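PDB 3OG2: beta-galactosidase from Trichoderma reesei, which probably hydrolyses terminal non-reducing beta-D-galactose residues from beta-D-galactosides. Local coordinates for residues A[236-241]-A[276-281]; A[41-46]-A[319-324]; A[178-183]-A[215-220]; A[255-260]-A[304-309]. All coordinates share one frame; numbering follows the deposited sequence.

Contact 1. Residues A[236-241]-A[276-281]; sequences GHDGYP and LVEFQG
In the TIM barrel, parallel strands 236-239 and 275-280 pair, with His237 beside Leu276 and Gly239 beside Phe279. Three backbone hydrogen bonds join them: Val277 N to His237 O, Gly239 N to Glu278 O, and Gln280 N to Gly239 O. The main side-chain link runs from Tyr240 to Glu278. Tyr240 OH donates to Glu278 OE1 over 2.6 Å, on the anti side and 25° out of the carboxylate plane. The Tyr240 ring is turned 75° from that carboxylate and meets OE1 at its edge. One face of the ring lies over Gln280 N. Beyond CG the Glu278 chain runs extended (chi2 171°), which carries its carboxylate out to Tyr240 OH. A phenylalanine in place of Tyr240 would probably leave Glu278 OE1 without this donor and its carboxylate freer to turn. Asp238 OD2 comes to 3.3 Å from Glu278 OE1, two acceptors close together and not hydrogen-bonded. Arg114 forms a salt bridge with Glu278 OE2. On the face of the sheet that carries Phe279, Pro241 CG packs on Phe279 CZ at 3.6 Å. Glu278 is a galactose-binding residue. The two strands belong to a beta-alpha-beta unit with helix 261-268, the building pattern of a TIM barrel.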
loop_
_atom_site.group_PDB
_atom_site.type_symbol
_atom_site.label_atom_id
_atom_site.label_comp_id
_atom_site.label_asym_id
_atom_site.label_seq_id
_atom_site.Cartn_x
_atom_site.Cartn_y
_atom_site.Cartn_z
ATOM N N GLY A 236 -5.999 15.826 -11.899
ATOM C CA GLY A 236 -5.614 14.409 -11.844
ATOM C C GLY A 236 -6.898 13.549 -11.790
ATOM O O GLY A 236 -7.927 14.013 -11.317
ATOM N N HIS A 237 -6.744 12.307 -12.269
ATOM C CA HIS A 237 -7.830 11.369 -12.036
ATOM C C HIS A 237 -7.248 9.976 -11.810
ATOM O O HIS A 237 -6.041 9.758 -11.922
ATOM C CB HIS A 237 -8.889 11.383 -13.153
ATOM C CG HIS A 237 -8.502 10.744 -14.448
ATOM N ND1 HIS A 237 -8.497 9.378 -14.653
ATOM C CD2 HIS A 237 -8.089 11.328 -15.603
ATOM C CE1 HIS A 237 -8.102 9.172 -15.931
ATOM N NE2 HIS A 237 -7.841 10.319 -16.535
ATOM N N ASP A 238 -8.154 9.077 -11.447
ATOM C CA ASP A 238 -7.735 7.728 -11.018
ATOM C C ASP A 238 -8.243 6.666 -11.975
ATOM O O ASP A 238 -9.044 6.970 -12.880
ATOM C CB ASP A 238 -8.292 7.471 -9.621
ATOM C CG ASP A 238 -7.663 8.413 -8.603
ATOM O OD1 ASP A 238 -6.678 9.125 -8.891
ATOM O OD2 ASP A 238 -8.148 8.457 -7.423
ATOM N N GLY A 239 -7.770 5.447 -11.811
ATOM C CA GLY A 239 -8.334 4.360 -12.615
ATOM C C GLY A 239 -7.995 3.012 -12.025
ATOM O O GLY A 239 -6.825 2.775 -11.716
ATOM N N TYR A 240 -9.010 2.144 -11.908
ATOM C CA TYR A 240 -8.830 0.777 -11.454
ATOM C C TYR A 240 -9.572 -0.133 -12.447
ATOM O O TYR A 240 -10.596 -0.742 -12.133
ATOM C CB TYR A 240 -9.373 0.589 -10.040
ATOM C CG TYR A 240 -8.562 1.344 -9.027
ATOM C CD1 TYR A 240 -8.862 2.690 -8.770
ATOM C CD2 TYR A 240 -7.539 0.739 -8.310
ATOM C CE1 TYR A 240 -8.131 3.425 -7.836
ATOM C CE2 TYR A 240 -6.808 1.451 -7.360
ATOM C CZ TYR A 240 -7.120 2.790 -7.129
ATOM O OH TYR A 240 -6.365 3.468 -6.165
ATOM N N PRO A 241 -9.065 -0.206 -13.672
ATOM C CA PRO A 241 -9.865 -0.790 -14.756
ATOM C C PRO A 241 -10.093 -2.264 -14.615
ATOM O O PRO A 241 -11.062 -2.756 -15.226
ATOM C CB PRO A 241 -9.053 -0.464 -16.023
ATOM C CG PRO A 241 -7.677 -0.073 -15.564
ATOM C CD PRO A 241 -7.768 0.352 -14.111
ATOM N N LEU A 276 -2.310 10.495 -13.655
ATOM C CA LEU A 276 -3.057 9.411 -13.049
ATOM C C LEU A 276 -2.561 9.362 -11.596
ATOM O O LEU A 276 -1.508 8.807 -11.294
ATOM C CB LEU A 276 -2.833 8.066 -13.751
ATOM C CG LEU A 276 -3.430 8.033 -15.161
ATOM C CD1 LEU A 276 -2.990 6.751 -15.877
ATOM C CD2 LEU A 276 -4.957 8.137 -15.104
ATOM N N VAL A 277 -3.318 10.000 -10.724
ATOM C CA VAL A 277 -2.875 10.162 -9.336
ATOM C C VAL A 277 -3.047 8.869 -8.565
ATOM O O VAL A 277 -2.369 8.598 -7.585
ATOM C CB VAL A 277 -3.651 11.344 -8.696
ATOM C CG1 VAL A 277 -3.381 11.458 -7.193
ATOM C CG2 VAL A 277 -3.171 12.582 -9.430
ATOM N N GLU A 278 -3.962 7.971 -8.985
ATOM C CA GLU A 278 -4.005 6.595 -8.486
ATOM C C GLU A 278 -4.291 5.698 -9.678
ATOM O O GLU A 278 -5.356 5.853 -10.314
ATOM C CB GLU A 278 -5.098 6.281 -7.476
ATOM C CG GLU A 278 -5.011 7.189 -6.235
ATOM C CD GLU A 278 -6.249 6.983 -5.396
ATOM O OE1 GLU A 278 -6.982 5.964 -5.527
ATOM O OE2 GLU A 278 -6.530 7.851 -4.539
ATOM N N PHE A 279 -3.380 4.795 -9.972
ATOM C CA PHE A 279 -3.652 3.780 -10.981
ATOM C C PHE A 279 -3.431 2.416 -10.337
ATOM O O PHE A 279 -2.463 2.210 -9.597
ATOM C CB PHE A 279 -2.784 3.972 -12.230
ATOM C CG PHE A 279 -3.313 3.029 -13.322
ATOM C CD1 PHE A 279 -4.454 3.374 -14.073
ATOM C CD2 PHE A 279 -2.696 1.807 -13.549
ATOM C CE1 PHE A 279 -4.937 2.476 -15.022
ATOM C CE2 PHE A 279 -3.191 0.939 -14.504
ATOM C CZ PHE A 279 -4.314 1.249 -15.223
ATOM N N GLN A 280 -4.314 1.467 -10.639
ATOM C CA GLN A 280 -4.309 0.156 -10.015
ATOM C C GLN A 280 -2.948 -0.523 -9.962
ATOM O O GLN A 280 -2.295 -0.793 -10.990
ATOM C CB GLN A 280 -5.289 -0.701 -10.841
ATOM C CG GLN A 280 -5.506 -2.081 -10.238
ATOM C CD GLN A 280 -6.857 -2.653 -10.639
ATOM O OE1 GLN A 280 -7.444 -2.300 -11.676
ATOM N NE2 GLN A 280 -7.379 -3.532 -9.786
ATOM N N GLY A 281 -2.568 -0.850 -8.723
ATOM C CA GLY A 281 -1.388 -1.654 -8.427
ATOM C C GLY A 281 -1.723 -2.919 -7.655
ATOM O O GLY A 281 -0.771 -3.612 -7.240
#

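Contact 2. Residues A[41-46]-A[319-324]; sequences VIFSGE and FNIYMT
Strands 42-46 and 319-321 run parallel, their axes 4.4 Å apart at closest and 22° from each other, with Phe43 opposite Phe319, Ser44 opposite Asn320 and Gly45 opposite Ile321. Backbone hydrogen bonds run from Phe319 N to Ile42 O, Ser44 N to Phe319 O, Ile321 N to Ser44 O and Glu46 N to Ile321 O. Thr324 OG1 also donates to Ile321 O, from the other face of that carbonyl. Thr324 OG1 comes to 3.1 Å from Gly45 CA, which has no side chain in the way. On one side of the sheet the Phe43 and Phe319 rings lie side by side, nearly parallel but slid apart, with centroids 5.0 Å apart. The pairing of strand 38-47 with strand 318-321 joins first and last strands and closes the TIM barrel. On the other side, Asn320 bridges two residues. Its OD1 takes the hydroxyl hydrogen of Ser44 OG over 2.8 Å, the donor lying well above the amide carbonyl plane. Its ND2 gives a hydrogen to Glu46 OE1 at 2.9 Å, nearly in line with the C-O bond. Glu46 bends at chi2 (87°), which turns CD toward the Tyr322 ring. Glu46 CG lies 3.5 Å from Tyr322 CD2 and 3.6 Å from Met323 SD. The Tyr322-Met323 peptide is cis, and the sulphur sits over the centre of the Tyr322 ring. Ser74, His48 and Arg114 also hold the Glu46 carboxylate.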
loop_
_atom_site.group_PDB
_atom_site.type_symbol
_atom_site.label_atom_id
_atom_site.label_comp_id
_atom_site.label_asym_id
_atom_site.label_seq_id
_atom_site.Cartn_x
_atom_site.Cartn_y
_atom_site.Cartn_z
ATOM N N VAL A 41 9.366 12.836 -15.865
ATOM C CA VAL A 41 8.228 11.948 -15.775
ATOM C C VAL A 41 8.122 11.591 -14.302
ATOM O O VAL A 41 9.066 10.949 -13.768
ATOM C CB VAL A 41 8.380 10.689 -16.639
ATOM C CG1 VAL A 41 7.206 9.718 -16.371
ATOM C CG2 VAL A 41 8.479 11.030 -18.100
ATOM N N ILE A 42 7.068 12.001 -13.613
ATOM C CA ILE A 42 6.864 11.587 -12.214
ATOM C C ILE A 42 6.290 10.172 -12.235
ATOM O O ILE A 42 5.205 9.920 -12.785
ATOM C CB ILE A 42 5.919 12.556 -11.501
ATOM C CG1 ILE A 42 6.543 13.954 -11.381
ATOM C CG2 ILE A 42 5.472 11.975 -10.160
ATOM C CD1 ILE A 42 7.801 13.952 -10.512
ATOM N N PHE A 43 7.038 9.255 -11.669
ATOM C CA PHE A 43 6.619 7.839 -11.588
ATOM C C PHE A 43 6.684 7.552 -10.098
ATOM O O PHE A 43 7.772 7.570 -9.512
ATOM C CB PHE A 43 7.530 6.955 -12.429
ATOM C CG PHE A 43 6.849 5.659 -12.919
ATOM C CD1 PHE A 43 5.637 5.166 -12.445
ATOM C CD2 PHE A 43 7.510 4.925 -13.903
ATOM C CE1 PHE A 43 5.076 3.968 -12.909
ATOM C CE2 PHE A 43 6.941 3.737 -14.373
ATOM C CZ PHE A 43 5.744 3.240 -13.898
ATOM N N SER A 44 5.533 7.336 -9.490
ATOM C CA SER A 44 5.323 7.349 -8.045
ATOM C C SER A 44 4.706 6.076 -7.549
ATOM O O SER A 44 3.945 5.455 -8.306
ATOM C CB SER A 44 4.384 8.550 -7.769
ATOM O OG SER A 44 4.098 8.642 -6.368
ATOM N N GLY A 45 5.001 5.757 -6.306
ATOM C CA GLY A 45 4.381 4.600 -5.677
ATOM C C GLY A 45 3.638 5.029 -4.417
ATOM O O GLY A 45 4.198 5.825 -3.652
ATOM N N GLU A 46 2.514 4.453 -4.117
ATOM C CA GLU A 46 1.768 4.794 -2.922
ATOM C C GLU A 46 2.277 3.992 -1.705
ATOM O O GLU A 46 2.408 2.762 -1.804
ATOM C CB GLU A 46 0.276 4.445 -3.104
ATOM C CG GLU A 46 -0.569 5.036 -2.006
ATOM C CD GLU A 46 -1.058 6.444 -2.212
ATOM O OE1 GLU A 46 -0.769 7.095 -3.262
ATOM O OE2 GLU A 46 -1.770 6.956 -1.292
ATOM N N PHE A 319 2.339 9.683 -12.757
ATOM C CA PHE A 319 1.751 8.333 -12.757
ATOM C C PHE A 319 2.040 7.706 -11.422
ATOM O O PHE A 319 3.218 7.420 -11.125
ATOM C CB PHE A 319 2.415 7.573 -13.921
ATOM C CG PHE A 319 1.859 6.177 -14.212
ATOM C CD1 PHE A 319 0.585 5.748 -13.864
ATOM C CD2 PHE A 319 2.699 5.328 -14.911
ATOM C CE1 PHE A 319 0.125 4.478 -14.230
ATOM C CE2 PHE A 319 2.247 4.048 -15.253
ATOM C CZ PHE A 319 0.989 3.637 -14.929
ATOM N N ASN A 320 1.015 7.453 -10.593
ATOM C CA ASN A 320 1.212 6.904 -9.260
ATOM C C ASN A 320 0.482 5.574 -9.134
ATOM O O ASN A 320 -0.684 5.469 -9.511
ATOM C CB ASN A 320 0.695 7.881 -8.215
ATOM C CG ASN A 320 0.789 7.325 -6.795
ATOM O OD1 ASN A 320 1.883 6.972 -6.323
ATOM N ND2 ASN A 320 -0.321 7.213 -6.095
ATOM N N ILE A 321 1.211 4.592 -8.622
ATOM C CA ILE A 321 0.703 3.227 -8.498
ATOM C C ILE A 321 0.186 2.960 -7.102
ATOM O O ILE A 321 0.924 2.997 -6.116
ATOM C CB ILE A 321 1.833 2.212 -8.832
ATOM C CG1 ILE A 321 2.441 2.451 -10.240
ATOM C CG2 ILE A 321 1.342 0.760 -8.665
ATOM C CD1 ILE A 321 1.369 2.562 -11.338
ATOM N N TYR A 322 -1.161 2.748 -7.001
ATOM C CA TYR A 322 -1.851 2.563 -5.713
ATOM C C TYR A 322 -2.162 1.075 -5.629
ATOM O O TYR A 322 -3.014 0.647 -6.444
ATOM C CB TYR A 322 -3.126 3.437 -5.701
ATOM C CG TYR A 322 -3.794 3.392 -4.341
ATOM C CD1 TYR A 322 -4.476 2.275 -3.858
ATOM C CD2 TYR A 322 -3.745 4.495 -3.471
ATOM C CE1 TYR A 322 -5.070 2.236 -2.637
ATOM C CE2 TYR A 322 -4.336 4.494 -2.212
ATOM C CZ TYR A 322 -4.991 3.359 -1.803
ATOM O OH TYR A 322 -5.546 3.310 -0.546
ATOM N N MET A 323 -1.721 0.295 -4.660
ATOM C CA MET A 323 -0.613 0.571 -3.739
ATOM C C MET A 323 0.702 0.071 -4.366
ATOM O O MET A 323 0.685 -0.851 -5.198
ATOM C CB MET A 323 -0.797 -0.225 -2.449
ATOM C CG MET A 323 -2.039 0.182 -1.623
ATOM S SD MET A 323 -2.032 1.915 -1.132
ATOM C CE MET A 323 -0.704 1.936 0.074
ATOM N N THR A 324 1.816 0.622 -3.911
ATOM C CA THR A 324 3.123 0.024 -4.201
ATOM C C THR A 324 3.615 -0.775 -3.005
ATOM O O THR A 324 4.111 -1.878 -3.197
ATOM C CB THR A 324 4.092 1.115 -4.657
ATOM O OG1 THR A 324 3.588 1.641 -5.922
ATOM C CG2 THR A 324 5.477 0.575 -4.940
#

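Contact 3. Residues A[178-183]-A[215-220]; sequences ENEYSG and NDAFPG
Glu180 lies across Asn215 and Ala217, its side chain running from one to the other. Glu180 CB is 3.8 Å from Asn215 O. Glu180 CG comes closer to Asn215 O, at 3.2 Å, and also touches Asn215 ND2. Glu180 CD rests on Ala217 CB at 3.7 Å. OE1 nears that methyl and is hydrogen-bonded to Trp791 NE1; OE2 lies by Ala217 CA and close to the carboxylate of Asp238. The Glu180 backbone is held too: its N donates to Asn215 OD1 over 2.9 Å, with a nearly straight N-H (167°), from above the carbonyl plane. Asn215 ND2 donates to Asn179 OD1 over 3.0 Å. Tyr76 and Gln176 also bond to that oxygen. An alanine at Asn215 would probably leave Glu180 N without this acceptor and Asn179 OD1 with one donor fewer, so both galactose-binding residues would be less firmly placed. Ser182 OG both accepts and donates: it accepts from Ala217 N at 2.7 Å and donates to the anti lone pair of Asp216 OD1. A water joins this carboxylate oxygen to Ser182 O. Helix 193-205 separates the two loops in the chain. Backbone bonds tie Glu178 to Gly116, ending strand 110-116, and Asp216 to strand 236-239.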
loop_
_atom_site.group_PDB
_atom_site.type_symbol
_atom_site.label_atom_id
_atom_site.label_comp_id
_atom_site.label_asym_id
_atom_site.label_seq_id
_atom_site.Cartn_x
_atom_site.Cartn_y
_atom_site.Cartn_z
ATOM N N GLU A 178 -8.461 17.014 -0.323
ATOM C CA GLU A 178 -9.674 16.165 -0.507
ATOM C C GLU A 178 -9.272 14.829 -1.138
ATOM O O GLU A 178 -8.066 14.473 -1.174
ATOM C CB GLU A 178 -10.801 16.899 -1.282
ATOM C CG GLU A 178 -12.048 17.178 -0.432
ATOM C CD GLU A 178 -12.929 15.972 -0.214
ATOM O OE1 GLU A 178 -12.740 14.940 -0.931
ATOM O OE2 GLU A 178 -13.867 15.991 0.637
ATOM N N ASN A 179 -10.226 14.049 -1.615
ATOM C CA ASN A 179 -9.891 12.742 -2.212
ATOM C C ASN A 179 -11.073 12.276 -3.043
ATOM O O ASN A 179 -12.138 12.036 -2.449
ATOM C CB ASN A 179 -9.570 11.716 -1.118
ATOM C CG ASN A 179 -9.158 10.403 -1.779
ATOM O OD1 ASN A 179 -7.971 10.373 -2.206
ATOM N ND2 ASN A 179 -9.981 9.396 -1.972
ATOM N N GLU A 180 -10.895 12.122 -4.342
ATOM C CA GLU A 180 -11.966 11.613 -5.206
ATOM C C GLU A 180 -13.293 12.340 -4.937
ATOM O O GLU A 180 -14.359 11.738 -4.744
ATOM C CB GLU A 180 -12.163 10.086 -5.107
ATOM C CG GLU A 180 -10.954 9.358 -5.682
ATOM C CD GLU A 180 -11.138 7.911 -5.973
ATOM O OE1 GLU A 180 -12.073 7.280 -5.438
ATOM O OE2 GLU A 180 -10.327 7.276 -6.736
ATOM N N TYR A 181 -13.190 13.667 -4.978
ATOM C CA TYR A 181 -14.401 14.507 -4.836
ATOM C C TYR A 181 -15.092 14.519 -6.178
ATOM O O TYR A 181 -14.779 15.377 -7.025
ATOM C CB TYR A 181 -13.975 15.907 -4.319
ATOM C CG TYR A 181 -15.214 16.778 -4.111
ATOM C CD1 TYR A 181 -16.072 16.553 -3.024
ATOM C CD2 TYR A 181 -15.527 17.818 -4.985
ATOM C CE1 TYR A 181 -17.196 17.352 -2.848
ATOM C CE2 TYR A 181 -16.634 18.601 -4.805
ATOM C CZ TYR A 181 -17.454 18.362 -3.736
ATOM O OH TYR A 181 -18.584 19.156 -3.572
ATOM N N SER A 182 -15.954 13.513 -6.417
ATOM C CA SER A 182 -16.286 13.180 -7.800
ATOM C C SER A 182 -17.767 12.982 -8.078
ATOM O O SER A 182 -18.152 12.962 -9.261
ATOM C CB SER A 182 -15.572 11.869 -8.170
ATOM O OG SER A 182 -14.157 12.130 -8.064
ATOM N N GLY A 183 -18.583 12.979 -7.065
ATOM C CA GLY A 183 -20.022 13.000 -7.231
ATOM C C GLY A 183 -20.686 13.059 -5.870
ATOM O O GLY A 183 -20.053 13.073 -4.810
ATOM N N ASN A 215 -7.625 14.281 -7.571
ATOM C CA ASN A 215 -7.721 12.910 -8.006
ATOM C C ASN A 215 -9.156 12.515 -8.214
ATOM O O ASN A 215 -9.746 11.731 -7.483
ATOM C CB ASN A 215 -7.004 11.948 -7.026
ATOM C CG ASN A 215 -7.650 11.777 -5.684
ATOM O OD1 ASN A 215 -8.190 12.748 -5.123
ATOM N ND2 ASN A 215 -7.607 10.570 -5.148
ATOM N N ASP A 216 -9.747 13.056 -9.250
ATOM C CA ASP A 216 -11.102 12.702 -9.634
ATOM C C ASP A 216 -11.207 11.191 -9.810
ATOM O O ASP A 216 -10.301 10.567 -10.380
ATOM C CB ASP A 216 -11.448 13.468 -10.893
ATOM C CG ASP A 216 -12.903 13.878 -11.118
ATOM O OD1 ASP A 216 -13.782 13.463 -10.327
ATOM O OD2 ASP A 216 -13.140 14.580 -12.136
ATOM N N ALA A 217 -12.290 10.565 -9.320
ATOM C CA ALA A 217 -12.397 9.113 -9.409
ATOM C C ALA A 217 -12.415 8.585 -10.825
ATOM O O ALA A 217 -12.048 7.418 -11.114
ATOM C CB ALA A 217 -13.609 8.622 -8.649
ATOM N N PHE A 218 -12.905 9.430 -11.730
ATOM C CA PHE A 218 -12.991 9.135 -13.150
ATOM C C PHE A 218 -12.785 10.473 -13.831
ATOM O O PHE A 218 -12.748 11.527 -13.162
ATOM C CB PHE A 218 -14.345 8.470 -13.486
ATOM C CG PHE A 218 -15.508 9.428 -13.280
ATOM C CD1 PHE A 218 -16.078 9.614 -12.036
ATOM C CD2 PHE A 218 -16.026 10.153 -14.340
ATOM C CE1 PHE A 218 -17.142 10.513 -11.846
ATOM C CE2 PHE A 218 -17.089 11.047 -14.169
ATOM C CZ PHE A 218 -17.639 11.222 -12.913
ATOM N N PRO A 219 -12.627 10.520 -15.152
ATOM C CA PRO A 219 -12.426 11.813 -15.817
ATOM C C PRO A 219 -13.729 12.613 -15.913
ATOM O O PRO A 219 -14.360 12.733 -16.963
ATOM C CB PRO A 219 -11.865 11.430 -17.197
ATOM C CG PRO A 219 -11.547 10.001 -17.117
ATOM C CD PRO A 219 -12.464 9.402 -16.094
ATOM N N GLY A 220 -14.201 13.144 -14.796
ATOM C CA GLY A 220 -15.434 13.906 -14.724
ATOM C C GLY A 220 -15.183 15.401 -14.829
ATOM O O GLY A 220 -16.165 16.163 -14.869
HETATM O O HOH W 1 -16.321 14.205 -11.089
#

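Contact 4. Residues A[255-260]-A[304-309]; sequences NGLPTT and ERVFYK. With MAN (alpha-D-mannopyranose), chain B.
Leu257 and Phe307 form the centre of this small contact. The bump is the CD1 methyl of Leu257 and the surface it rests on is one face of the Phe307 ring. CD1 stands 4.1 Å from the ring centroid and 20° off the normal, a CH-pi contact shifted toward the rim. The two side chains slide past each other in opposite directions. The same methyl, Leu257 CD1, also reaches Val306 CG1 at 4.4 Å, so it lies in the notch formed by Val306 and Phe307. Gly256 and Pro258 add two further contacts to the ring. Gly256 O approaches its edge, near the ring plane, 3.7 Å from Phe307 CE2. Pro258 CD meets Phe307 CE2 at 4.1 Å, the two side chains crossing at about a right angle. No hydrogen bond links the two segments. Trp252, Phe303 and Pro241 also pack on Phe307. Arg305 turns to a glycan mannose instead. Arg305 NH1 and Arg305 NH2 both donate to mannose O3, Arg305 NH2 at 3.1 Å; a weak bond runs from NH2 to O4. His301 and Glu302 bind the same sugar, and Arg305 NE bonds to Arg448 O. Helix 301-313 lies between strands 275-280 and 318-321 in the chain, the strand-helix-strand order of a TIM barrel.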
loop_
_atom_site.group_PDB
_atom_site.type_symbol
_atom_site.label_atom_id
_atom_site.label_comp_id
_atom_site.label_asym_id
_atom_site.label_seq_id
_atom_site.Cartn_x
_atom_site.Cartn_y
_atom_site.Cartn_z
ATOM N N ASN A 255 -13.745 -4.766 -22.789
ATOM C CA ASN A 255 -13.824 -3.345 -22.557
ATOM C C ASN A 255 -13.122 -2.928 -21.281
ATOM O O ASN A 255 -13.291 -1.760 -20.960
ATOM C CB ASN A 255 -15.276 -2.853 -22.453
ATOM C CG ASN A 255 -16.053 -3.148 -23.718
ATOM O OD1 ASN A 255 -15.549 -3.101 -24.841
ATOM N ND2 ASN A 255 -17.334 -3.468 -23.510
ATOM N N GLY A 256 -12.338 -3.750 -20.626
ATOM C CA GLY A 256 -11.632 -3.306 -19.392
ATOM C C GLY A 256 -10.476 -2.366 -19.676
ATOM O O GLY A 256 -10.051 -1.590 -18.794
ATOM N N LEU A 257 -9.867 -2.356 -20.872
ATOM C CA LEU A 257 -8.714 -1.481 -21.104
ATOM C C LEU A 257 -9.191 -0.067 -21.301
ATOM O O LEU A 257 -10.048 0.189 -22.156
ATOM C CB LEU A 257 -7.957 -1.992 -22.337
ATOM C CG LEU A 257 -6.619 -1.271 -22.538
ATOM C CD1 LEU A 257 -5.562 -1.736 -21.553
ATOM C CD2 LEU A 257 -6.145 -1.464 -23.984
ATOM N N PRO A 258 -8.670 0.921 -20.595
ATOM C CA PRO A 258 -9.090 2.313 -20.901
ATOM C C PRO A 258 -8.638 2.795 -22.260
ATOM O O PRO A 258 -7.445 2.708 -22.603
ATOM C CB PRO A 258 -8.351 3.137 -19.844
ATOM C CG PRO A 258 -7.725 2.201 -18.887
ATOM C CD PRO A 258 -7.721 0.845 -19.474
ATOM N N THR A 259 -9.577 3.309 -23.053
ATOM C CA THR A 259 -9.171 3.719 -24.398
ATOM C C THR A 259 -9.490 5.200 -24.636
ATOM O O THR A 259 -9.272 5.646 -25.757
ATOM C CB THR A 259 -9.918 2.900 -25.469
ATOM O OG1 THR A 259 -11.332 3.083 -25.304
ATOM C CG2 THR A 259 -9.593 1.412 -25.319
ATOM N N THR A 260 -9.974 5.941 -23.637
ATOM C CA THR A 260 -10.415 7.314 -23.907
ATOM C C THR A 260 -9.613 8.367 -23.200
ATOM O O THR A 260 -9.928 9.544 -23.324
ATOM C CB THR A 260 -11.898 7.502 -23.485
ATOM O OG1 THR A 260 -11.995 7.355 -22.085
ATOM C CG2 THR A 260 -12.793 6.418 -24.112
ATOM N N GLU A 304 0.642 -5.398 -15.511
ATOM C CA GLU A 304 1.487 -4.178 -15.547
ATOM C C GLU A 304 1.954 -3.876 -16.945
ATOM O O GLU A 304 1.902 -2.735 -17.430
ATOM C CB GLU A 304 2.732 -4.298 -14.637
ATOM C CG GLU A 304 2.298 -4.401 -13.155
ATOM C CD GLU A 304 3.537 -4.509 -12.290
ATOM O OE1 GLU A 304 4.562 -5.128 -12.786
ATOM O OE2 GLU A 304 3.500 -4.097 -11.138
ATOM N N ARG A 305 2.464 -4.910 -17.655
ATOM C CA ARG A 305 3.038 -4.508 -18.972
ATOM C C ARG A 305 1.920 -4.110 -19.932
ATOM O O ARG A 305 2.153 -3.153 -20.695
ATOM C CB ARG A 305 3.966 -5.561 -19.476
ATOM C CG ARG A 305 3.265 -6.866 -19.739
ATOM C CD ARG A 305 4.337 -8.004 -19.646
ATOM N NE ARG A 305 3.695 -9.203 -20.157
ATOM C CZ ARG A 305 4.251 -10.423 -20.208
ATOM N NH1 ARG A 305 5.480 -10.697 -19.732
ATOM N NH2 ARG A 305 3.528 -11.404 -20.757
ATOM N N VAL A 306 0.740 -4.738 -19.911
ATOM C CA VAL A 306 -0.309 -4.272 -20.848
ATOM C C VAL A 306 -0.928 -2.970 -20.391
ATOM O O VAL A 306 -1.045 -1.998 -21.164
ATOM C CB VAL A 306 -1.403 -5.349 -21.023
ATOM C CG1 VAL A 306 -2.525 -4.840 -21.934
ATOM C CG2 VAL A 306 -0.837 -6.665 -21.568
ATOM N N PHE A 307 -1.383 -2.916 -19.115
ATOM C CA PHE A 307 -2.109 -1.714 -18.713
ATOM C C PHE A 307 -1.217 -0.501 -18.460
ATOM O O PHE A 307 -1.629 0.637 -18.727
ATOM C CB PHE A 307 -2.923 -1.981 -17.425
ATOM C CG PHE A 307 -4.199 -2.768 -17.672
ATOM C CD1 PHE A 307 -4.175 -4.136 -17.834
ATOM C CD2 PHE A 307 -5.425 -2.041 -17.697
ATOM C CE1 PHE A 307 -5.343 -4.834 -18.002
ATOM C CE2 PHE A 307 -6.613 -2.763 -17.904
ATOM C CZ PHE A 307 -6.567 -4.135 -18.047
ATOM N N TYR A 308 -0.010 -0.686 -17.936
ATOM C CA TYR A 308 0.826 0.500 -17.650
ATOM C C TYR A 308 1.359 1.075 -18.946
ATOM O O TYR A 308 1.400 2.295 -19.133
ATOM C CB TYR A 308 1.944 0.226 -16.670
ATOM C CG TYR A 308 1.476 -0.159 -15.261
ATOM C CD1 TYR A 308 0.136 -0.264 -14.923
ATOM C CD2 TYR A 308 2.433 -0.402 -14.284
ATOM C CE1 TYR A 308 -0.245 -0.607 -13.635
ATOM C CE2 TYR A 308 2.057 -0.758 -12.995
ATOM C CZ TYR A 308 0.720 -0.851 -12.684
ATOM O OH TYR A 308 0.355 -1.205 -11.406
ATOM N N LYS A 309 1.762 0.218 -19.896
ATOM C CA LYS A 309 2.189 0.767 -21.202
ATOM C C LYS A 309 1.000 1.379 -21.932
ATOM O O LYS A 309 1.216 2.305 -22.720
ATOM C CB LYS A 309 2.847 -0.342 -22.033
ATOM C CG LYS A 309 4.190 -0.776 -21.405
ATOM C CD LYS A 309 4.834 -1.935 -22.153
ATOM C CE LYS A 309 6.041 -2.454 -21.339
ATOM N NZ LYS A 309 6.809 -3.481 -22.044
HETATM C C1 MAN B . 6.663 -16.854 -19.424
HETATM C C2 MAN B . 6.506 -15.814 -20.517
HETATM C C3 MAN B . 5.800 -14.550 -20.019
HETATM C C4 MAN B . 4.487 -14.968 -19.372
HETATM C C5 MAN B . 4.761 -15.944 -18.214
HETATM C C6 MAN B . 3.422 -16.487 -17.658
HETATM O O2 MAN B . 5.712 -16.441 -21.511
HETATM O O3 MAN B . 5.560 -13.664 -21.090
HETATM O O4 MAN B . 3.882 -13.816 -18.838
HETATM O O5 MAN B . 5.452 -17.067 -18.756
HETATM O O6 MAN B . 3.679 -17.243 -16.486
#

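In the fold
Contacts 1 and 2 are neighbours in the barrel sheet, their centres 9 Å apart. Strand 275-280 lies between strands 236-239 and 318-321, and Phe279 N is 2.8 Å from Asn320 O, a probable hydrogen bond. Tyr240 OH also packs on Tyr322 CG. Contacts 1 and 3 meet at the galactose site: Asp238 OD2 lies 2.6 Å from Glu180 OE2, two carboxylate oxygens close together, and Asn215 ND2 lies 3.0 Å from Glu278 OE2, a weak hydrogen bond. A glycerol, probably from the crystallisation liquor, is hydrogen-bonded to Asn179 and Glu278 there. Contact 4 lies away from this site. Its Tyr308 OH is 2.7 Å from Gln280 O, and Tyr308 packs on Phe319 and Ile321 of contact 2.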